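Local atomic coordinates of putative extracellular solute-binding protein (Bordetella bronchiseptica, PDB entry 4P56), a protein that binds mandelate and probably serves as the periplasmic solute-binding component of a TRAP transport system. Residues A[309-312]-A[313-317]; A[327-330]-A[331-335]. All blocks are in the same frame, centred on the assembly; numbering follows the deposited sequence.

Interaction 1: residues A[309-312]-A[313-317]; sequences GFEQ and AWLDA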
# COMPACT_ATOMS: atom_id res chain seq x y z
N GLY A 309 7.43 11.54 -16.44
CA GLY A 309 7.11 12.84 -15.86
C GLY A 309 6.64 12.76 -14.41
O GLY A 309 6.47 13.79 -13.75
N PHE A 310 6.42 11.54 -13.90
CA PHE A 310 5.84 11.37 -12.57
C PHE A 310 6.73 11.94 -11.47
O PHE A 310 6.23 12.48 -10.47
CB PHE A 310 5.57 9.91 -12.24
CG PHE A 310 4.44 9.28 -13.03
CD1 PHE A 310 3.78 9.97 -14.05
CD2 PHE A 310 4.03 8.00 -12.73
CE1 PHE A 310 2.75 9.37 -14.77
CE2 PHE A 310 3.01 7.39 -13.43
CZ PHE A 310 2.35 8.09 -14.45
N GLU A 311 8.05 11.77 -11.64
CA GLU A 311 8.99 12.22 -10.63
C GLU A 311 8.91 13.74 -10.48
O GLU A 311 8.86 14.25 -9.37
CB GLU A 311 10.41 11.77 -10.95
CG GLU A 311 11.43 12.21 -9.93
CD GLU A 311 12.83 11.62 -10.19
OE1 GLU A 311 13.00 10.41 -10.12
OE2 GLU A 311 13.75 12.39 -10.45
N GLN A 312 8.91 14.46 -11.61
CA GLN A 312 8.82 15.92 -11.59
C GLN A 312 7.47 16.39 -11.02
O GLN A 312 7.43 17.37 -10.27
CB GLN A 312 9.10 16.53 -12.99
CG GLN A 312 9.13 18.07 -13.02
CD GLN A 312 10.25 18.62 -12.15
OE1 GLN A 312 11.39 18.18 -12.27
NE2 GLN A 312 9.92 19.53 -11.26
N ALA A 313 6.39 15.69 -11.34
CA ALA A 313 5.11 15.97 -10.71
C ALA A 313 5.25 15.92 -9.20
O ALA A 313 4.74 16.78 -8.49
CB ALA A 313 4.04 14.96 -11.17
N TRP A 314 5.92 14.89 -8.68
CA TRP A 314 6.09 14.78 -7.25
C TRP A 314 7.00 15.90 -6.71
O TRP A 314 6.69 16.52 -5.69
CB TRP A 314 6.64 13.40 -6.85
CG TRP A 314 6.79 13.29 -5.43
CD1 TRP A 314 5.82 12.91 -4.52
CD2 TRP A 314 7.96 13.58 -4.66
NE1 TRP A 314 6.32 13.00 -3.26
CE2 TRP A 314 7.63 13.39 -3.32
CE3 TRP A 314 9.26 13.98 -4.98
CZ2 TRP A 314 8.55 13.58 -2.29
CZ3 TRP A 314 10.16 14.17 -3.97
CH2 TRP A 314 9.81 13.97 -2.63
N LEU A 315 8.12 16.16 -7.38
CA LEU A 315 8.96 17.29 -6.98
C LEU A 315 8.15 18.58 -6.89
O LEU A 315 8.29 19.37 -5.94
CB LEU A 315 10.14 17.43 -7.95
CG LEU A 315 11.18 16.32 -7.78
CD1 LEU A 315 12.17 16.37 -8.95
CD2 LEU A 315 11.95 16.43 -6.46
N ASP A 316 7.29 18.82 -7.88
CA ASP A 316 6.52 20.08 -7.89
C ASP A 316 5.59 20.16 -6.68
O ASP A 316 5.41 21.23 -6.10
CB ASP A 316 5.68 20.21 -9.16
CG ASP A 316 6.52 20.46 -10.42
OD1 ASP A 316 7.71 20.86 -10.33
OD2 ASP A 316 5.96 20.25 -11.52
N ALA A 317 5.01 19.02 -6.30
CA ALA A 317 4.10 18.93 -5.14
C ALA A 317 4.88 19.11 -3.85
O ALA A 317 4.42 19.77 -2.90
CB ALA A 317 3.34 17.58 -5.14
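Q312 and D316 are joined by an i to i+4 side-chain hydrogen bond on the solvent-facing side of helix 310-320, near the C-terminal end of this TRAP-type solute-binding protein. Q312 places CG anti to the backbone N (chi1 -175°) and then bends at chi2 (62°), which turns the amide along the helix and brings NE2 to 2.7 Å from D316 OD1. This hydrogen bond is somewhat bent. The acceptor lies almost in the plane of the Q312 amide, whereas NE2 approaches OD1 from above the carboxylate plane, and the two flat groups stand 51° apart.

Q312 OE1, the other branch of the amide, merely touches a methyl: it lies 3.9 Å from L315 CD1, between side chains that cross at about a right angle. L315 itself rises beside the preceding turn, its CG 3.5 Å from E311 O, and its CD1 is 4.3 Å from E311 CG. Beneath these contacts run consecutive i to i+4 backbone bonds, among them D316 N to Q312 O at 2.8 Å, so that Q312 and D316 are linked through both main chain and side chain.

The inward face belongs to other partners. F310 packs on M175 and V179 of helix 174-182, and the W314 indole meets A328 and L329 of helix 325-340 while its NE1 bonds to L101 O. E311 directs its carboxylate to R333.

The amide thus makes one polar bond here, through an N-H of NE2. The negative charge probably carried by D316 would strengthen it, while the off-plane approach and surface setting suggest a modest restraint.

Interaction 2: residues A[327-330]-A[331-335]; sequences AALA and SFRAE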
# COMPACT_ATOMS: atom_id res chain seq x y z
N ALA A 327 16.01 16.18 -1.52
CA ALA A 327 16.60 15.48 -0.37
C ALA A 327 15.83 14.24 0.01
O ALA A 327 16.42 13.17 0.21
CB ALA A 327 16.69 16.37 0.81
N ALA A 328 14.51 14.38 0.11
CA ALA A 328 13.66 13.26 0.45
C ALA A 328 13.78 12.14 -0.61
O ALA A 328 13.92 10.95 -0.28
CB ALA A 328 12.21 13.73 0.63
N LEU A 329 13.78 12.53 -1.87
CA LEU A 329 13.83 11.57 -2.95
C LEU A 329 15.17 10.83 -2.97
O LEU A 329 15.24 9.59 -3.06
CB LEU A 329 13.58 12.31 -4.27
CG LEU A 329 13.46 11.46 -5.52
CD1 LEU A 329 12.33 10.45 -5.40
CD2 LEU A 329 13.21 12.39 -6.69
N ALA A 330 16.25 11.59 -2.82
CA ALA A 330 17.59 11.04 -2.79
C ALA A 330 17.78 10.12 -1.57
O ALA A 330 18.41 9.08 -1.65
CB ALA A 330 18.61 12.17 -2.77
N SER A 331 17.20 10.52 -0.45
CA SER A 331 17.32 9.74 0.76
C SER A 331 16.59 8.40 0.62
O SER A 331 17.12 7.34 0.96
CB SER A 331 16.70 10.54 1.90
OG SER A 331 16.86 9.86 3.14
N PHE A 332 15.36 8.47 0.12
CA PHE A 332 14.59 7.25 -0.10
C PHE A 332 15.35 6.30 -1.03
O PHE A 332 15.41 5.12 -0.77
CB PHE A 332 13.23 7.56 -0.67
CG PHE A 332 12.49 6.34 -1.16
CD1 PHE A 332 11.80 5.51 -0.27
CD2 PHE A 332 12.44 6.05 -2.52
CE1 PHE A 332 11.11 4.39 -0.73
CE2 PHE A 332 11.75 4.92 -2.98
CZ PHE A 332 11.08 4.10 -2.08
N ARG A 333 15.89 6.81 -2.13
CA ARG A 333 16.54 5.95 -3.13
C ARG A 333 17.77 5.31 -2.58
O ARG A 333 18.05 4.14 -2.89
CB ARG A 333 16.88 6.72 -4.41
CG ARG A 333 15.62 7.01 -5.18
CD ARG A 333 15.79 7.98 -6.31
NE ARG A 333 14.56 7.92 -7.07
CZ ARG A 333 14.22 8.73 -8.06
NH1 ARG A 333 15.04 9.71 -8.43
NH2 ARG A 333 13.05 8.54 -8.66
N ALA A 334 18.52 6.07 -1.80
CA ALA A 334 19.76 5.54 -1.25
C ALA A 334 19.42 4.45 -0.26
O ALA A 334 20.04 3.39 -0.23
CB ALA A 334 20.54 6.63 -0.57
N GLU A 335 18.39 4.71 0.54
CA GLU A 335 18.05 3.77 1.60
C GLU A 335 17.45 2.46 1.06
O GLU A 335 17.79 1.37 1.54
CB GLU A 335 17.11 4.43 2.59
CG GLU A 335 16.72 3.49 3.73
CD GLU A 335 15.87 4.17 4.78
OE1 GLU A 335 15.61 5.40 4.65
OE2 GLU A 335 15.47 3.48 5.75
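L329 lies against the guanidinium of R333 on helix 325-340, the last helix in the modelled chain of this TRAP-type solute-binding protein, in an i to i+4 methyl-over-guanidinium contact. L329 CD1 stands 3.6 Å above the guanidinium plane, over its centre; CD1 is 3.7 Å from R333 CZ, and the second methyl, CD2, is 3.7 Å from R333 NH1. Both methyls therefore take part, one over the middle of the group and the other toward an outer nitrogen.

Two torsion patterns bring the groups together. L329 has CG anti to the backbone N (chi1 -174°), while R333 sets CG beside its own N and then runs extended from CG to NE, passing back over the preceding turn. On the way, R333 CG comes within 3.4 Å of L329 O, the same carbonyl that accepts the R333 backbone N-H at 3.0 Å. The pair is thus joined at its base by a main-chain bond and is in van der Waals contact at the far end, where a salt bridge sets the guanidinium.

That salt bridge runs from R333 NH2 to OE1 of E311 on helix 310-320, and L329 touches both E311 and W314 there. The ring of the neighbouring F332 meets F104 edge-to-face, and F104 touches L329 as well; A327 and S331 rest on Y128 of helix 114-129.

The remaining i to i+4 bonds keep the turns regular, with S331 N donating to A327 O at 2.8 Å. Around that bond the carbonyl is approached twice by the same residue, for S331 CB also lies 3.1 Å from A327 O.

Overall arrangement
Going from the N terminus, the chain passes through the sheets and the earlier helices before 310-320, where interaction 1 forms, and then turns into helix 325-340, where interaction 2 forms. Each contact spans a single helical turn and closes no loop; they stand in series, neither nested nor crossed, with centres about 15 Å apart. They are tied directly, since the E311–R333 salt bridge spans the two helices. The same two helices also pack through W314 CZ3, 3.9 Å from L329 CB. They are the last two helices of the modelled chain, at its C-terminal end, bordered by helix 174-182 beside F310 and by helix 114-129 beside S331.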